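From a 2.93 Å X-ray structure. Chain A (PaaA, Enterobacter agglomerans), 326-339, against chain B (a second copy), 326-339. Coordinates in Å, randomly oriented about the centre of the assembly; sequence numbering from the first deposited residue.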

ATOM      1  N   ALA A 326      -1.358 -10.374  -5.145  1.00 50.20           N
ATOM      2  CA  ALA A 326      -1.767  -9.203  -4.357  1.00 56.02           C
ATOM      3  C   ALA A 326      -0.931  -7.909  -4.562  1.00 54.35           C
ATOM      4  O   ALA A 326      -1.501  -6.813  -4.643  1.00 48.28           O
ATOM      5  CB  ALA A 326      -1.805  -9.582  -2.869  1.00 51.90           C
ATOM      6  N   PRO A 327       0.413  -8.030  -4.639  1.00 59.05           N
ATOM      7  CA  PRO A 327       1.323  -6.869  -4.675  1.00 53.63           C
ATOM      8  C   PRO A 327       0.963  -5.792  -5.692  1.00 49.53           C
ATOM      9  O   PRO A 327       1.099  -4.606  -5.421  1.00 53.05           O
ATOM     10  CB  PRO A 327       2.675  -7.498  -5.026  1.00 48.34           C
ATOM     11  CG  PRO A 327       2.593  -8.859  -4.441  1.00 53.90           C
ATOM     12  CD  PRO A 327       1.162  -9.300  -4.604  1.00 55.05           C
ATOM     13  N   SER A 328       0.539  -6.204  -6.871  1.00 51.00           N
ATOM     14  CA  SER A 328       0.211  -5.258  -7.920  1.00 42.09           C
ATOM     15  C   SER A 328      -1.044  -4.467  -7.559  1.00 49.17           C
ATOM     16  O   SER A 328      -1.183  -3.301  -7.911  1.00 52.11           O
ATOM     17  CB  SER A 328       0.048  -6.012  -9.228  1.00 47.97           C
ATOM     18  OG  SER A 328       0.625  -7.310  -9.087  1.00 57.10           O
ATOM     19  N   LEU A 329      -1.967  -5.113  -6.861  1.00 49.25           N
ATOM     20  CA  LEU A 329      -3.224  -4.481  -6.489  1.00 47.89           C
ATOM     21  C   LEU A 329      -3.048  -3.432  -5.395  1.00 51.24           C
ATOM     22  O   LEU A 329      -3.702  -2.383  -5.424  1.00 52.10           O
ATOM     23  CB  LEU A 329      -4.230  -5.533  -6.027  1.00 55.70           C
ATOM     24  CG  LEU A 329      -4.559  -6.678  -6.983  1.00 49.83           C
ATOM     25  CD1 LEU A 329      -5.587  -7.585  -6.327  1.00 56.94           C
ATOM     26  CD2 LEU A 329      -5.072  -6.150  -8.289  1.00 47.89           C
ATOM     27  N   SER A 330      -2.185  -3.715  -4.421  1.00 46.84           N
ATOM     28  CA  SER A 330      -2.020  -2.790  -3.298  1.00 54.67           C
ATOM     29  C   SER A 330      -1.410  -1.483  -3.781  1.00 55.88           C
ATOM     30  O   SER A 330      -1.843  -0.389  -3.374  1.00 53.66           O
ATOM     31  CB  SER A 330      -1.142  -3.389  -2.188  1.00 52.88           C
ATOM     32  OG  SER A 330      -0.664  -4.674  -2.537  1.00 60.88           O
ATOM     33  N   ILE A 331      -0.430  -1.593  -4.675  1.00 42.09           N
ATOM     34  CA  ILE A 331       0.177  -0.406  -5.232  1.00 42.09           C
ATOM     35  C   ILE A 331      -0.894   0.418  -5.932  1.00 47.84           C
ATOM     36  O   ILE A 331      -0.998   1.623  -5.707  1.00 42.09           O
ATOM     37  CB  ILE A 331       1.287  -0.740  -6.218  1.00 42.09           C
ATOM     38  CG1 ILE A 331       2.424  -1.457  -5.521  1.00 42.09           C
ATOM     39  CG2 ILE A 331       1.825   0.525  -6.832  1.00 48.15           C
ATOM     40  CD1 ILE A 331       3.609  -1.628  -6.394  1.00 42.09           C
HETATM   41  N   MSE A 332      -1.702  -0.253  -6.753  1.00 46.65           N
HETATM   42  CA  MSE A 332      -2.723   0.400  -7.560  1.00 46.08           C
HETATM   43  C   MSE A 332      -3.824   1.046  -6.708  1.00 50.98           C
HETATM   44  O   MSE A 332      -4.276   2.154  -7.011  1.00 50.84           O
HETATM   45  CB  MSE A 332      -3.321  -0.610  -8.525  1.00 56.93           C
HETATM   46  CG  MSE A 332      -3.743  -0.059  -9.878  1.00 53.08           C
HETATM   47 SE   MSE A 332      -3.491  -1.465 -11.215  1.00 74.19          SE
HETATM   48  CE  MSE A 332      -4.352  -2.942 -10.281  1.00 44.53           C
ATOM     49  N   ALA A 333      -4.241   0.376  -5.636  1.00 45.36           N
ATOM     50  CA  ALA A 333      -5.279   0.934  -4.768  1.00 47.65           C
ATOM     51  C   ALA A 333      -4.760   2.083  -3.895  1.00 53.57           C
ATOM     52  O   ALA A 333      -5.514   3.002  -3.552  1.00 50.71           O
ATOM     53  CB  ALA A 333      -5.868  -0.141  -3.905  1.00 48.18           C
ATOM     54  N   GLY A 334      -3.481   2.012  -3.527  1.00 47.07           N
ATOM     55  CA  GLY A 334      -2.849   3.034  -2.715  1.00 42.45           C
ATOM     56  C   GLY A 334      -2.604   4.322  -3.472  1.00 42.32           C
ATOM     57  O   GLY A 334      -2.739   5.404  -2.918  1.00 42.63           O
ATOM     58  N   ILE A 335      -2.178   4.208  -4.724  1.00 42.09           N
ATOM     59  CA  ILE A 335      -2.084   5.365  -5.596  1.00 42.09           C
ATOM     60  C   ILE A 335      -3.471   5.981  -5.799  1.00 54.33           C
ATOM     61  O   ILE A 335      -3.645   7.193  -5.709  1.00 58.51           O
ATOM     62  CB  ILE A 335      -1.495   4.989  -6.947  1.00 42.09           C
ATOM     63  CG1 ILE A 335      -0.175   4.259  -6.755  1.00 47.75           C
ATOM     64  CG2 ILE A 335      -1.326   6.211  -7.817  1.00 42.09           C
ATOM     65  CD1 ILE A 335       0.517   3.925  -8.041  1.00 60.79           C
ATOM     66  N   VAL A 336      -4.462   5.126  -6.044  1.00 50.51           N
ATOM     67  CA  VAL A 336      -5.830   5.564  -6.250  1.00 42.09           C
ATOM     68  C   VAL A 336      -6.396   6.225  -5.015  1.00 49.88           C
ATOM     69  O   VAL A 336      -6.999   7.288  -5.084  1.00 52.75           O
ATOM     70  CB  VAL A 336      -6.745   4.388  -6.607  1.00 45.26           C
ATOM     71  CG1 VAL A 336      -8.193   4.780  -6.426  1.00 45.05           C
ATOM     72  CG2 VAL A 336      -6.497   3.943  -8.017  1.00 57.22           C
ATOM     73  N   THR A 337      -6.217   5.576  -3.875  1.00 49.94           N
ATOM     74  CA  THR A 337      -6.821   6.057  -2.652  1.00 48.36           C
ATOM     75  C   THR A 337      -6.232   7.406  -2.256  1.00 55.15           C
ATOM     76  O   THR A 337      -6.981   8.342  -1.938  1.00 51.53           O
ATOM     77  CB  THR A 337      -6.629   5.047  -1.529  1.00 48.30           C
ATOM     78  OG1 THR A 337      -7.164   3.791  -1.952  1.00 50.99           O
ATOM     79  CG2 THR A 337      -7.331   5.504  -0.260  1.00 53.08           C
ATOM     80  N   ASP A 338      -4.903   7.514  -2.311  1.00 49.64           N
ATOM     81  CA  ASP A 338      -4.233   8.777  -2.043  1.00 45.41           C
ATOM     82  C   ASP A 338      -4.749   9.875  -2.976  1.00 53.78           C
ATOM     83  O   ASP A 338      -5.057  10.976  -2.517  1.00 55.15           O
ATOM     84  CB  ASP A 338      -2.724   8.635  -2.169  1.00 53.14           C
ATOM     85  CG  ASP A 338      -1.978   9.947  -1.854  1.00 76.23           C
ATOM     86  OD1 ASP A 338      -1.872  10.296  -0.648  1.00 78.20           O
ATOM     87  OD2 ASP A 338      -1.467  10.610  -2.795  1.00 76.23           O
ATOM     88  N   GLN A 339      -4.848   9.584  -4.276  1.00 54.00           N
ATOM     89  CA  GLN A 339      -5.347  10.573  -5.246  1.00 48.96           C
ATOM     90  C   GLN A 339      -6.816  10.907  -5.038  1.00 49.11           C
ATOM     91  O   GLN A 339      -7.229  12.052  -5.226  1.00 54.48           O
ATOM     92  CB  GLN A 339      -5.160  10.101  -6.687  1.00 46.39           C
ATOM     93  CG  GLN A 339      -3.712  10.029  -7.144  1.00 54.29           C
ATOM     94  CD  GLN A 339      -2.989  11.358  -7.040  1.00 52.20           C
ATOM     95  OE1 GLN A 339      -3.297  12.307  -7.770  1.00 48.49           O
ATOM     96  NE2 GLN A 339      -1.991  11.423  -6.149  1.00 47.54           N
TER
ATOM     97  N   ALA B 326      -2.742   5.133   5.383  1.00 50.90           N
ATOM     98  CA  ALA B 326      -2.656   3.826   4.732  1.00 50.61           C
ATOM     99  C   ALA B 326      -2.048   3.809   3.322  1.00 53.03           C
ATOM    100  O   ALA B 326      -1.244   2.929   3.025  1.00 58.99           O
ATOM    101  CB  ALA B 326      -4.029   3.188   4.693  1.00 45.21           C
ATOM    102  N   PRO B 327      -2.410   4.765   2.452  1.00 47.92           N
ATOM    103  CA  PRO B 327      -1.975   4.709   1.047  1.00 43.39           C
ATOM    104  C   PRO B 327      -0.473   4.503   0.793  1.00 44.75           C
ATOM    105  O   PRO B 327      -0.094   3.687  -0.039  1.00 46.65           O
ATOM    106  CB  PRO B 327      -2.384   6.079   0.518  1.00 43.18           C
ATOM    107  CG  PRO B 327      -3.537   6.450   1.328  1.00 50.97           C
ATOM    108  CD  PRO B 327      -3.297   5.909   2.700  1.00 50.51           C
ATOM    109  N   SER B 328       0.366   5.227   1.519  1.00 53.78           N
ATOM    110  CA  SER B 328       1.813   5.180   1.335  1.00 46.76           C
ATOM    111  C   SER B 328       2.393   3.844   1.763  1.00 49.21           C
ATOM    112  O   SER B 328       3.320   3.333   1.139  1.00 50.46           O
ATOM    113  CB  SER B 328       2.448   6.315   2.124  1.00 51.86           C
ATOM    114  OG  SER B 328       1.421   7.161   2.639  1.00 63.85           O
ATOM    115  N   LEU B 329       1.829   3.259   2.812  1.00 47.61           N
ATOM    116  CA  LEU B 329       2.332   1.986   3.290  1.00 44.84           C
ATOM    117  C   LEU B 329       2.024   0.854   2.325  1.00 50.73           C
ATOM    118  O   LEU B 329       2.859  -0.017   2.109  1.00 60.21           O
ATOM    119  CB  LEU B 329       1.749   1.631   4.649  1.00 44.82           C
ATOM    120  CG  LEU B 329       1.908   2.523   5.860  1.00 47.60           C
ATOM    121  CD1 LEU B 329       1.194   1.845   6.989  1.00 55.25           C
ATOM    122  CD2 LEU B 329       3.364   2.698   6.209  1.00 56.06           C
ATOM    123  N   SER B 330       0.828   0.843   1.751  1.00 50.27           N
ATOM    124  CA  SER B 330       0.459  -0.267   0.880  1.00 51.76           C
ATOM    125  C   SER B 330       1.296  -0.267  -0.395  1.00 48.30           C
ATOM    126  O   SER B 330       1.697  -1.329  -0.871  1.00 48.62           O
ATOM    127  CB  SER B 330      -1.035  -0.238   0.550  1.00 47.28           C
ATOM    128  OG  SER B 330      -1.381   0.914  -0.180  1.00 52.89           O
ATOM    129  N   ILE B 331       1.568   0.917  -0.935  1.00 42.09           N
ATOM    130  CA  ILE B 331       2.395   1.017  -2.127  1.00 42.74           C
ATOM    131  C   ILE B 331       3.783   0.427  -1.896  1.00 51.02           C
ATOM    132  O   ILE B 331       4.225  -0.406  -2.682  1.00 51.35           O
ATOM    133  CB  ILE B 331       2.566   2.453  -2.593  1.00 42.09           C
ATOM    134  CG1 ILE B 331       1.212   3.079  -2.897  1.00 42.09           C
ATOM    135  CG2 ILE B 331       3.461   2.494  -3.792  1.00 42.09           C
ATOM    136  CD1 ILE B 331       1.304   4.436  -3.558  1.00 42.09           C
HETATM  137  N   MSE B 332       4.488   0.829  -0.837  1.00 47.33           N
HETATM  138  CA  MSE B 332       5.810   0.248  -0.664  1.00 44.96           C
HETATM  139  C   MSE B 332       5.717  -1.192  -0.179  1.00 43.37           C
HETATM  140  O   MSE B 332       6.508  -2.020  -0.598  1.00 53.05           O
HETATM  141  CB  MSE B 332       6.709   1.099   0.250  1.00 48.62           C
HETATM  142  CG  MSE B 332       6.308   1.294   1.687  1.00 58.78           C
HETATM  143 SE   MSE B 332       7.489   2.640   2.545  1.00 65.28          SE
HETATM  144  CE  MSE B 332       6.102   3.722   3.393  1.00 48.71           C
ATOM    145  N   ALA B 333       4.738  -1.521   0.653  1.00 47.66           N
ATOM    146  CA  ALA B 333       4.548  -2.919   1.042  1.00 46.53           C
ATOM    147  C   ALA B 333       4.311  -3.812  -0.185  1.00 51.39           C
ATOM    148  O   ALA B 333       4.713  -4.978  -0.201  1.00 49.86           O
ATOM    149  CB  ALA B 333       3.410  -3.047   2.014  1.00 50.41           C
ATOM    150  N   GLY B 334       3.664  -3.268  -1.214  1.00 50.71           N
ATOM    151  CA  GLY B 334       3.444  -4.023  -2.436  1.00 48.61           C
ATOM    152  C   GLY B 334       4.709  -4.178  -3.270  1.00 48.79           C
ATOM    153  O   GLY B 334       5.044  -5.276  -3.714  1.00 50.09           O
ATOM    154  N   ILE B 335       5.453  -3.089  -3.420  1.00 48.60           N
ATOM    155  CA  ILE B 335       6.753  -3.126  -4.085  1.00 49.02           C
ATOM    156  C   ILE B 335       7.688  -4.103  -3.373  1.00 52.98           C
ATOM    157  O   ILE B 335       8.424  -4.857  -4.012  1.00 53.31           O
ATOM    158  CB  ILE B 335       7.414  -1.734  -4.145  1.00 42.09           C
ATOM    159  CG1 ILE B 335       6.499  -0.729  -4.844  1.00 42.09           C
ATOM    160  CG2 ILE B 335       8.702  -1.817  -4.881  1.00 44.22           C
ATOM    161  CD1 ILE B 335       7.088   0.609  -5.043  1.00 42.09           C
ATOM    162  N   VAL B 336       7.656  -4.092  -2.046  1.00 49.74           N
ATOM    163  CA  VAL B 336       8.487  -4.992  -1.258  1.00 46.83           C
ATOM    164  C   VAL B 336       8.125  -6.454  -1.455  1.00 48.44           C
ATOM    165  O   VAL B 336       8.997  -7.280  -1.699  1.00 57.52           O
ATOM    166  CB  VAL B 336       8.401  -4.650   0.240  1.00 50.36           C
ATOM    167  CG1 VAL B 336       8.905  -5.809   1.101  1.00 52.57           C
ATOM    168  CG2 VAL B 336       9.190  -3.388   0.516  1.00 48.79           C
ATOM    169  N   THR B 337       6.844  -6.782  -1.351  1.00 57.88           N
ATOM    170  CA  THR B 337       6.436  -8.185  -1.426  1.00 50.98           C
ATOM    171  C   THR B 337       6.710  -8.739  -2.808  1.00 46.46           C
ATOM    172  O   THR B 337       7.237  -9.834  -2.938  1.00 48.58           O
ATOM    173  CB  THR B 337       4.975  -8.373  -1.046  1.00 45.97           C
ATOM    174  OG1 THR B 337       4.804  -7.936   0.307  1.00 43.48           O
ATOM    175  CG2 THR B 337       4.601  -9.832  -1.128  1.00 42.09           C
ATOM    176  N   ASP B 338       6.380  -7.971  -3.840  1.00 49.33           N
ATOM    177  CA  ASP B 338       6.719  -8.375  -5.200  1.00 49.32           C
ATOM    178  C   ASP B 338       8.208  -8.680  -5.376  1.00 53.37           C
ATOM    179  O   ASP B 338       8.571  -9.731  -5.912  1.00 52.20           O
ATOM    180  CB  ASP B 338       6.315  -7.291  -6.193  1.00 48.09           C
ATOM    181  CG  ASP B 338       6.757  -7.614  -7.609  1.00 63.76           C
ATOM    182  OD1 ASP B 338       6.096  -8.447  -8.278  1.00 73.78           O
ATOM    183  OD2 ASP B 338       7.799  -7.055  -8.038  1.00 62.28           O
ATOM    184  N   GLN B 339       9.068  -7.780  -4.900  1.00 50.46           N
ATOM    185  CA  GLN B 339      10.504  -7.979  -5.042  1.00 52.16           C
ATOM    186  C   GLN B 339      10.999  -9.171  -4.242  1.00 57.04           C
ATOM    187  O   GLN B 339      11.869  -9.909  -4.703  1.00 60.39           O
ATOM    188  CB  GLN B 339      11.272  -6.719  -4.632  1.00 50.71           C
ATOM    189  CG  GLN B 339      11.085  -5.567  -5.625  1.00 64.07           C
ATOM    190  CD  GLN B 339      11.577  -5.906  -7.041  1.00 66.88           C
ATOM    191  OE1 GLN B 339      12.792  -6.005  -7.280  1.00 60.39           O
ATOM    192  NE2 GLN B 339      10.631  -6.119  -7.975  1.00 55.03           N
TER

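Two copies of the same helix pack nearly antiparallel, at 155° between their N-to-C directions, in a close, glycine-permitted contact made by van der Waals packing, with no hydrogen bond crossing between them. The axes approach to 7.4 Å, and the two stretches together bury 533 Å². The register is close to symmetric: I331(A) and I331(B) are paired in register, with 4.1 Å between their CA atoms, while each P327 lies beside the G334 of the other chain.

Glycine makes this proximity possible. A CB on G334(A) would point toward chain B and lie 2.5 Å from S330(B) OG and 2.9 Å from I331(B) CG1, both clashes; one on G334(B) would collide with P327(A) O and I331(A) CG1. The proline ring lies against the partner's backbone: P327(A) CB is 3.5 Å from G334(B) O, and P327(B) CB is likewise 3.5 Å from G334(A) O. Proline, compact and apolar, also touches the CB of D338 in the partner helix, 3.8 Å from P327(A) CB to D338(B) CB.

At the centre, I331 leaves its backbone sideways, but its end comes nearer the partner. Its m, t rotamer in both copies places I331(A) CD1 3.4 Å from I335(B) CG1 and I331(B) CD1 3.5 Å from I335(A) CG1, while the two I331 CG2 atoms meet at 4.0 Å. Beta-branched isoleucine offers two arms, CG2 and CG1-CD1, and its CG1 lies close to the partner's glycine, 4.1 Å from I331(A) CG1 to G334(B) CA.

S330 points toward the partner helix, and its small side chain lets S330(A) CB lie 4.2 Å from S330(B) CB. Each hydroxyl is satisfied within its own helix: S330(A) OG donates to A326(A) O and S330(B) OG to P327(B) O, both at 3.1 Å. A polar residue can therefore be buried here without a bond to the partner.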